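Local coordinates for Serine/threonine-protein acetyltransferase HopZ1a (Pseudomonas syringae pv. syringae, PDB 5KLP), which transfers acetyl groups from acetyl-CoA to serine, threonine and lysine residues of host proteins such as tubulin, with inositol hexakisphosphate as cofactor, at residues A[42-47]-A[331-336]; A[192-197]-A[326-331]. The protein carries 10 engineered substitutions. All coordinates share one frame; numbering follows the deposited sequence.

Overall arrangement
Both contacts use helix 324-340, presenting successive stretches of it to different partners. Contact 2 packs residues 326-331 against helix 189-202, which begins at the active-site Cys-189, and its centre lies about 8 Å from the centre of the chain. The centre of contact 1 is about 19 Å from it, where residues 331-336 meet helix 40-53; its touching residues are buried too, but exposed positions lie close by. Contact 1 is purely apolar across the helices, and its polar groups reach the inositol hexakisphosphate from the far side of one helix. In contact 2 the same asparagine that packs on a ring also binds a phosphate. Gln-331 belongs to both.

Contact 1. Residues A[42-47]-A[331-336]; sequences KAYGQA and QEIKRV. With IHP (inositol hexakisphosphate), chain D.
Ile-333 lays its terminal methyl over one face of the Tyr-44 ring, off centre toward the rim, with CD1 3.5 Å from CE2 of the tyrosine. CD1 stands only 26° off the ring normal, a CH-pi contact that suits an extended isoleucine branch and a flat aromatic. Tyr-44 reaches it because its CG is anti to the backbone N (chi1 -180°), which carries the ring out from helix 40-53 toward helix 324-340. One residue on, Gly-45 offers bare backbone: its CA lies 4.0 Å from Ile-333 CD1, and the CA atoms of Gly-45 and Ile-333 come within 6.4 Å, a close approach for two helices. Tyr-44 is held at its far end by a hydrogen bond from OH to Asp-65, and His-68 stacks on its ring.

This tight patch gives way quickly. Ala-43 and Gln-46 sit on the exposed side of helix 40-53, and Gln-46 bonds there to Asp-50 of its own helix.

Across helix 324-340 from Tyr-44 the surface is polar and faces the ligand. Gln-331 NE2 spends one hydrogen on IHP O42 at 3.0 Å and the other on Glu-332 OE2 at 2.9 Å, the latter almost straight at 171°, which fixes the amide's rotation. Arg-335 pinches a single phosphate oxygen, with O22 2.9 Å from NH1 and 3.2 Å from NH2, while Gln-331 NE2 lies over a face of its guanidinium. Glu-76 forms a salt bridge with Arg-335 NH1; Glu-332 OE2, well out of the guanidinium plane, pairs by charge alone. The carboxylates' closeness may raise one's proton affinity, though the arginine probably offsets this. The chemistry is thus divided: an apolar face fits helix 324-340 to helix 40-53, while amide and guanidinium groups on the other side bind the cofactor's phosphate.

Contact 2. Residues A[192-197]-A[326-331]; sequences YSLNYA and DGFRLQ. With IHP (inositol hexakisphosphate), chain D.
Asn-195 ND2 serves two neighbours at once: it donates a hydrogen bond to IHP O23 (3.0 Å, bent to 143°) and rests over the face of Phe-328, 3.3 Å from its CE1. The amide plane stands nearly upright on the ring, 89° from it. Farther back along the same side chain, Asn-195 CB makes a CH-pi contact 3.8 Å from the Phe-328 centroid, so asparagine supplies both an apolar stem for the ring and a donor for the phosphate. Phe-328 reaches over with its CG anti to the backbone N (chi1 175°). At the ring's edge Leu-194 CG meets Phe-328 CZ at 4.1 Å, the two side chains crossing at about a right angle, and elsewhere on the rim CE1 comes 3.4 Å from IHP O42. The phenylalanine thereby forms a wall of the cofactor pocket, and its ring also meets that of His-263.

Helix 189-202 lies between helix 324-340 and, where Tyr-196 points away from this contact, the loop after strand 175-179; there Tyr-196 bonds to Thr-180 and packs on Ala-182. On the other helix, Leu-330 touches helices 21-36 and 40-53.

Contact 1. Residues A[42-47]-A[331-336]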
loop_
_atom_site.group_PDB
_atom_site.type_symbol
_atom_site.label_atom_id
_atom_site.label_comp_id
_atom_site.label_asym_id
_atom_site.label_seq_id
_atom_site.Cartn_x
_atom_site.Cartn_y
_atom_site.Cartn_z
ATOM N N LYS A 42 14.512 19.084 0.245
ATOM C CA LYS A 42 13.830 20.323 0.605
ATOM C C LYS A 42 12.722 20.620 -0.398
ATOM O O LYS A 42 11.616 21.003 -0.015
ATOM C CB LYS A 42 14.808 21.505 0.667
ATOM N N ALA A 43 13.032 20.467 -1.682
ATOM C CA ALA A 43 12.053 20.703 -2.739
ATOM C C ALA A 43 10.889 19.726 -2.596
ATOM O O ALA A 43 9.728 20.097 -2.724
ATOM C CB ALA A 43 12.697 20.574 -4.109
ATOM N N TYR A 44 11.220 18.474 -2.306
ATOM C CA TYR A 44 10.213 17.453 -2.094
ATOM C C TYR A 44 9.302 17.836 -0.939
ATOM O O TYR A 44 8.081 17.728 -1.034
ATOM C CB TYR A 44 10.872 16.107 -1.829
ATOM C CG TYR A 44 9.890 14.971 -1.601
ATOM C CD1 TYR A 44 8.803 14.778 -2.451
ATOM C CD2 TYR A 44 10.080 14.067 -0.565
ATOM C CE1 TYR A 44 7.914 13.723 -2.249
ATOM C CE2 TYR A 44 9.196 13.002 -0.361
ATOM C CZ TYR A 44 8.122 12.839 -1.203
ATOM O OH TYR A 44 7.248 11.782 -0.979
ATOM N N GLY A 45 9.905 18.266 0.160
ATOM C CA GLY A 45 9.147 18.730 1.305
ATOM C C GLY A 45 8.224 19.888 0.984
ATOM O O GLY A 45 7.076 19.908 1.411
ATOM N N GLN A 46 8.714 20.852 0.211
ATOM C CA GLN A 46 7.909 22.025 -0.099
ATOM C C GLN A 46 6.735 21.654 -0.990
ATOM O O GLN A 46 5.622 22.147 -0.792
ATOM C CB GLN A 46 8.763 23.108 -0.762
ATOM C CG GLN A 46 8.046 24.436 -0.934
ATOM C CD GLN A 46 7.459 24.952 0.366
ATOM O OE1 GLN A 46 8.180 25.204 1.333
ATOM N NE2 GLN A 46 6.141 25.110 0.394
ATOM N N ALA A 47 6.982 20.775 -1.961
ATOM C CA ALA A 47 5.921 20.298 -2.849
ATOM C C ALA A 47 4.835 19.586 -2.050
ATOM O O ALA A 47 3.641 19.789 -2.283
ATOM C CB ALA A 47 6.488 19.366 -3.909
ATOM N N GLN A 331 4.386 13.304 7.304
ATOM C CA GLN A 331 4.951 12.541 8.409
ATOM C C GLN A 331 6.249 11.842 8.011
ATOM O O GLN A 331 7.231 11.850 8.767
ATOM C CB GLN A 331 3.935 11.512 8.904
ATOM C CG GLN A 331 4.522 10.446 9.790
ATOM C CD GLN A 331 3.511 9.354 10.104
ATOM O OE1 GLN A 331 2.600 9.547 10.913
ATOM N NE2 GLN A 331 3.643 8.214 9.426
ATOM N N GLU A 332 6.257 11.245 6.820
ATOM C CA GLU A 332 7.431 10.512 6.355
ATOM C C GLU A 332 8.618 11.437 6.064
ATOM O O GLU A 332 9.751 11.122 6.399
ATOM C CB GLU A 332 7.081 9.699 5.121
ATOM C CG GLU A 332 6.073 8.615 5.436
ATOM C CD GLU A 332 6.505 7.797 6.636
ATOM O OE1 GLU A 332 7.393 6.929 6.455
ATOM O OE2 GLU A 332 5.975 8.028 7.752
ATOM N N ILE A 333 8.342 12.573 5.439
ATOM C CA ILE A 333 9.398 13.541 5.127
ATOM C C ILE A 333 9.993 14.077 6.420
ATOM O O ILE A 333 11.224 14.152 6.577
ATOM C CB ILE A 333 8.850 14.675 4.257
ATOM C CG1 ILE A 333 8.361 14.097 2.925
ATOM C CG2 ILE A 333 9.903 15.760 4.035
ATOM C CD1 ILE A 333 7.695 15.099 2.031
ATOM N N LYS A 334 9.115 14.390 7.369
ATOM C CA LYS A 334 9.546 14.795 8.704
ATOM C C LYS A 334 10.460 13.736 9.341
ATOM O O LYS A 334 11.511 14.057 9.885
ATOM C CB LYS A 334 8.330 15.047 9.599
ATOM C CG LYS A 334 8.661 15.566 10.996
ATOM C CD LYS A 334 7.446 15.438 11.914
ATOM C CE LYS A 334 7.790 15.765 13.360
ATOM N NZ LYS A 334 6.569 15.935 14.205
ATOM N N ARG A 335 10.078 12.471 9.258
ATOM C CA ARG A 335 10.924 11.426 9.817
ATOM C C ARG A 335 12.300 11.400 9.141
ATOM O O ARG A 335 13.318 11.212 9.804
ATOM C CB ARG A 335 10.230 10.078 9.711
ATOM C CG ARG A 335 9.138 9.915 10.757
ATOM C CD ARG A 335 8.291 8.661 10.500
ATOM N NE ARG A 335 7.217 8.577 11.478
ATOM C CZ ARG A 335 6.282 7.633 11.480
ATOM N NH1 ARG A 335 6.304 6.673 10.565
ATOM N NH2 ARG A 335 5.336 7.650 12.408
ATOM N N VAL A 336 12.329 11.594 7.826
ATOM C CA VAL A 336 13.608 11.627 7.118
ATOM C C VAL A 336 14.448 12.830 7.552
ATOM O O VAL A 336 15.623 12.681 7.911
ATOM C CB VAL A 336 13.411 11.664 5.606
ATOM C CG1 VAL A 336 14.752 11.875 4.916
ATOM C CG2 VAL A 336 12.781 10.364 5.142
HETATM C C1 IHP D . 2.633 7.037 14.031
HETATM C C2 IHP D . 1.859 6.761 12.664
HETATM C C3 IHP D . 0.569 7.561 12.238
HETATM C C4 IHP D . 0.047 8.589 13.347
HETATM C C5 IHP D . 0.486 8.378 14.784
HETATM C C6 IHP D . 2.006 8.310 14.727
HETATM O O11 IHP D . 2.696 5.980 14.801
HETATM P P1 IHP D . 4.027 5.145 15.432
HETATM O O21 IHP D . 3.755 3.642 15.406
HETATM O O31 IHP D . 4.261 5.567 16.886
HETATM O O41 IHP D . 5.332 5.376 14.689
HETATM O O12 IHP D . 1.700 5.420 12.396
HETATM P P2 IHP D . 2.486 4.812 11.037
HETATM O O22 IHP D . 4.008 5.028 11.177
HETATM O O32 IHP D . 2.226 3.326 10.765
HETATM O O42 IHP D . 2.064 5.653 9.808
HETATM O O13 IHP D . -0.314 6.682 11.971
HETATM P P3 IHP D . -1.204 6.227 10.614
HETATM O O23 IHP D . -0.448 5.766 9.367
HETATM O O33 IHP D . -1.817 5.012 11.306
HETATM O O43 IHP D . -2.275 7.233 10.204
HETATM O O14 IHP D . -1.284 8.738 13.302
HETATM P P4 IHP D . -2.012 9.969 12.538
HETATM O O24 IHP D . -2.061 9.743 11.025
HETATM O O34 IHP D . -3.439 10.215 13.068
HETATM O O44 IHP D . -1.238 11.281 12.767
HETATM O O15 IHP D . -0.139 7.404 15.465
HETATM P P5 IHP D . -1.188 7.699 16.777
HETATM O O25 IHP D . -1.558 9.185 16.852
HETATM O O35 IHP D . -2.508 6.897 16.619
HETATM O O45 IHP D . -0.564 7.314 18.122
HETATM O O16 IHP D . 2.527 8.485 15.940
HETATM P P6 IHP D . 3.929 9.267 16.252
HETATM O O26 IHP D . 4.096 10.455 15.306
HETATM O O36 IHP D . 3.974 9.780 17.703
HETATM O O46 IHP D . 5.127 8.329 16.072
#

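Contact 2. Residues A[192-197]-A[326-331]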
loop_
_atom_site.group_PDB
_atom_site.type_symbol
_atom_site.label_atom_id
_atom_site.label_comp_id
_atom_site.label_asym_id
_atom_site.label_seq_id
_atom_site.Cartn_x
_atom_site.Cartn_y
_atom_site.Cartn_z
ATOM N N TYR A 192 0.695 5.050 -0.317
ATOM C CA TYR A 192 -0.133 3.939 0.182
ATOM C C TYR A 192 0.724 2.691 0.352
ATOM O O TYR A 192 0.616 1.982 1.344
ATOM C CB TYR A 192 -1.313 3.626 -0.751
ATOM C CG TYR A 192 -2.490 4.556 -0.566
ATOM C CD1 TYR A 192 -3.380 4.384 0.484
ATOM C CD2 TYR A 192 -2.687 5.636 -1.430
ATOM C CE1 TYR A 192 -4.459 5.258 0.662
ATOM C CE2 TYR A 192 -3.752 6.502 -1.262
ATOM C CZ TYR A 192 -4.635 6.306 -0.219
ATOM O OH TYR A 192 -5.691 7.176 -0.059
ATOM N N SER A 193 1.585 2.431 -0.625
ATOM C CA SER A 193 2.422 1.241 -0.575
ATOM C C SER A 193 3.398 1.293 0.600
ATOM O O SER A 193 3.631 0.283 1.264
ATOM C CB SER A 193 3.182 1.065 -1.900
ATOM O OG SER A 193 2.284 0.830 -2.980
ATOM N N LEU A 194 3.992 2.465 0.832
ATOM C CA LEU A 194 4.905 2.639 1.964
ATOM C C LEU A 194 4.143 2.466 3.272
ATOM O O LEU A 194 4.583 1.749 4.173
ATOM C CB LEU A 194 5.598 4.014 1.908
ATOM C CG LEU A 194 6.476 4.377 3.107
ATOM C CD1 LEU A 194 7.570 3.329 3.293
ATOM C CD2 LEU A 194 7.097 5.780 2.962
ATOM N N ASN A 195 2.992 3.117 3.377
ATOM C CA ASN A 195 2.183 2.969 4.581
ATOM C C ASN A 195 1.793 1.520 4.796
ATOM O O ASN A 195 1.821 1.016 5.918
ATOM C CB ASN A 195 0.920 3.836 4.516
ATOM C CG ASN A 195 0.110 3.767 5.805
ATOM O OD1 ASN A 195 -0.794 2.954 5.933
ATOM N ND2 ASN A 195 0.459 4.613 6.774
ATOM N N TYR A 196 1.444 0.849 3.705
ATOM C CA TYR A 196 1.015 -0.538 3.767
ATOM C C TYR A 196 2.126 -1.468 4.246
ATOM O O TYR A 196 1.870 -2.434 4.978
ATOM C CB TYR A 196 0.502 -0.981 2.396
ATOM C CG TYR A 196 -0.955 -0.615 2.149
ATOM C CD1 TYR A 196 -1.631 0.284 2.989
ATOM C CD2 TYR A 196 -1.667 -1.199 1.103
ATOM C CE1 TYR A 196 -2.961 0.604 2.777
ATOM C CE2 TYR A 196 -3.007 -0.892 0.883
ATOM C CZ TYR A 196 -3.649 0.005 1.724
ATOM O OH TYR A 196 -4.979 0.291 1.496
ATOM N N ALA A 197 3.358 -1.183 3.835
ATOM C CA ALA A 197 4.511 -1.969 4.286
ATOM C C ALA A 197 4.646 -1.866 5.797
ATOM O O ALA A 197 4.818 -2.873 6.486
ATOM C CB ALA A 197 5.805 -1.491 3.603
ATOM N N ASP A 326 -1.975 12.464 2.293
ATOM C CA ASP A 326 -1.074 13.606 2.111
ATOM C C ASP A 326 -0.452 13.980 3.453
ATOM O O ASP A 326 0.694 14.436 3.522
ATOM C CB ASP A 326 -1.848 14.766 1.483
ATOM C CG ASP A 326 -2.482 14.370 0.140
ATOM O OD1 ASP A 326 -1.768 13.834 -0.753
ATOM O OD2 ASP A 326 -3.710 14.518 0.006
ATOM N N GLY A 327 -1.199 13.734 4.526
ATOM C CA GLY A 327 -0.679 13.884 5.872
ATOM C C GLY A 327 0.395 12.846 6.173
ATOM O O GLY A 327 1.407 13.151 6.805
ATOM N N PHE A 328 0.172 11.614 5.724
ATOM C CA PHE A 328 1.169 10.566 5.896
ATOM C C PHE A 328 2.487 10.952 5.197
ATOM O O PHE A 328 3.568 10.719 5.729
ATOM C CB PHE A 328 0.640 9.219 5.370
ATOM C CG PHE A 328 1.665 8.114 5.411
ATOM C CD1 PHE A 328 2.081 7.577 6.622
ATOM C CD2 PHE A 328 2.251 7.653 4.244
ATOM C CE1 PHE A 328 3.048 6.576 6.666
ATOM C CE2 PHE A 328 3.218 6.665 4.277
ATOM C CZ PHE A 328 3.619 6.123 5.493
ATOM N N ARG A 329 2.394 11.558 4.015
ATOM C CA ARG A 329 3.600 11.970 3.295
ATOM C C ARG A 329 4.393 13.002 4.100
ATOM O O ARG A 329 5.609 12.910 4.172
ATOM C CB ARG A 329 3.266 12.521 1.907
ATOM C CG ARG A 329 4.502 12.940 1.085
ATOM C CD ARG A 329 4.115 13.130 -0.392
ATOM N NE ARG A 329 2.742 13.590 -0.444
ATOM C CZ ARG A 329 1.771 13.063 -1.176
ATOM N NH1 ARG A 329 1.984 12.047 -2.005
ATOM N NH2 ARG A 329 0.573 13.587 -1.078
ATOM N N LEU A 330 3.699 13.973 4.691
ATOM C CA LEU A 330 4.331 14.975 5.544
ATOM C C LEU A 330 5.041 14.303 6.725
ATOM O O LEU A 330 6.145 14.686 7.111
ATOM C CB LEU A 330 3.284 15.973 6.048
ATOM C CG LEU A 330 2.510 16.718 4.947
ATOM C CD1 LEU A 330 1.525 17.707 5.550
ATOM C CD2 LEU A 330 3.455 17.439 3.989
ATOM N N GLN A 331 4.386 13.304 7.304
ATOM C CA GLN A 331 4.951 12.541 8.409
ATOM C C GLN A 331 6.249 11.842 8.011
ATOM O O GLN A 331 7.231 11.850 8.767
ATOM C CB GLN A 331 3.935 11.512 8.904
ATOM C CG GLN A 331 4.522 10.446 9.790
ATOM C CD GLN A 331 3.511 9.354 10.104
ATOM O OE1 GLN A 331 2.600 9.547 10.913
ATOM N NE2 GLN A 331 3.643 8.214 9.426
HETATM C C1 IHP D . 2.633 7.037 14.031
HETATM C C2 IHP D . 1.859 6.761 12.664
HETATM C C3 IHP D . 0.569 7.561 12.238
HETATM C C4 IHP D . 0.047 8.589 13.347
HETATM C C5 IHP D . 0.486 8.378 14.784
HETATM C C6 IHP D . 2.006 8.310 14.727
HETATM O O11 IHP D . 2.696 5.980 14.801
HETATM P P1 IHP D . 4.027 5.145 15.432
HETATM O O21 IHP D . 3.755 3.642 15.406
HETATM O O31 IHP D . 4.261 5.567 16.886
HETATM O O41 IHP D . 5.332 5.376 14.689
HETATM O O12 IHP D . 1.700 5.420 12.396
HETATM P P2 IHP D . 2.486 4.812 11.037
HETATM O O22 IHP D . 4.008 5.028 11.177
HETATM O O32 IHP D . 2.226 3.326 10.765
HETATM O O42 IHP D . 2.064 5.653 9.808
HETATM O O13 IHP D . -0.314 6.682 11.971
HETATM P P3 IHP D . -1.204 6.227 10.614
HETATM O O23 IHP D . -0.448 5.766 9.367
HETATM O O33 IHP D . -1.817 5.012 11.306
HETATM O O43 IHP D . -2.275 7.233 10.204
HETATM O O14 IHP D . -1.284 8.738 13.302
HETATM P P4 IHP D . -2.012 9.969 12.538
HETATM O O24 IHP D . -2.061 9.743 11.025
HETATM O O34 IHP D . -3.439 10.215 13.068
HETATM O O44 IHP D . -1.238 11.281 12.767
HETATM O O15 IHP D . -0.139 7.404 15.465
HETATM P P5 IHP D . -1.188 7.699 16.777
HETATM O O25 IHP D . -1.558 9.185 16.852
HETATM O O35 IHP D . -2.508 6.897 16.619
HETATM O O45 IHP D . -0.564 7.314 18.122
HETATM O O16 IHP D . 2.527 8.485 15.940
HETATM P P6 IHP D . 3.929 9.267 16.252
HETATM O O26 IHP D . 4.096 10.455 15.306
HETATM O O36 IHP D . 3.974 9.780 17.703
HETATM O O46 IHP D . 5.127 8.329 16.072
#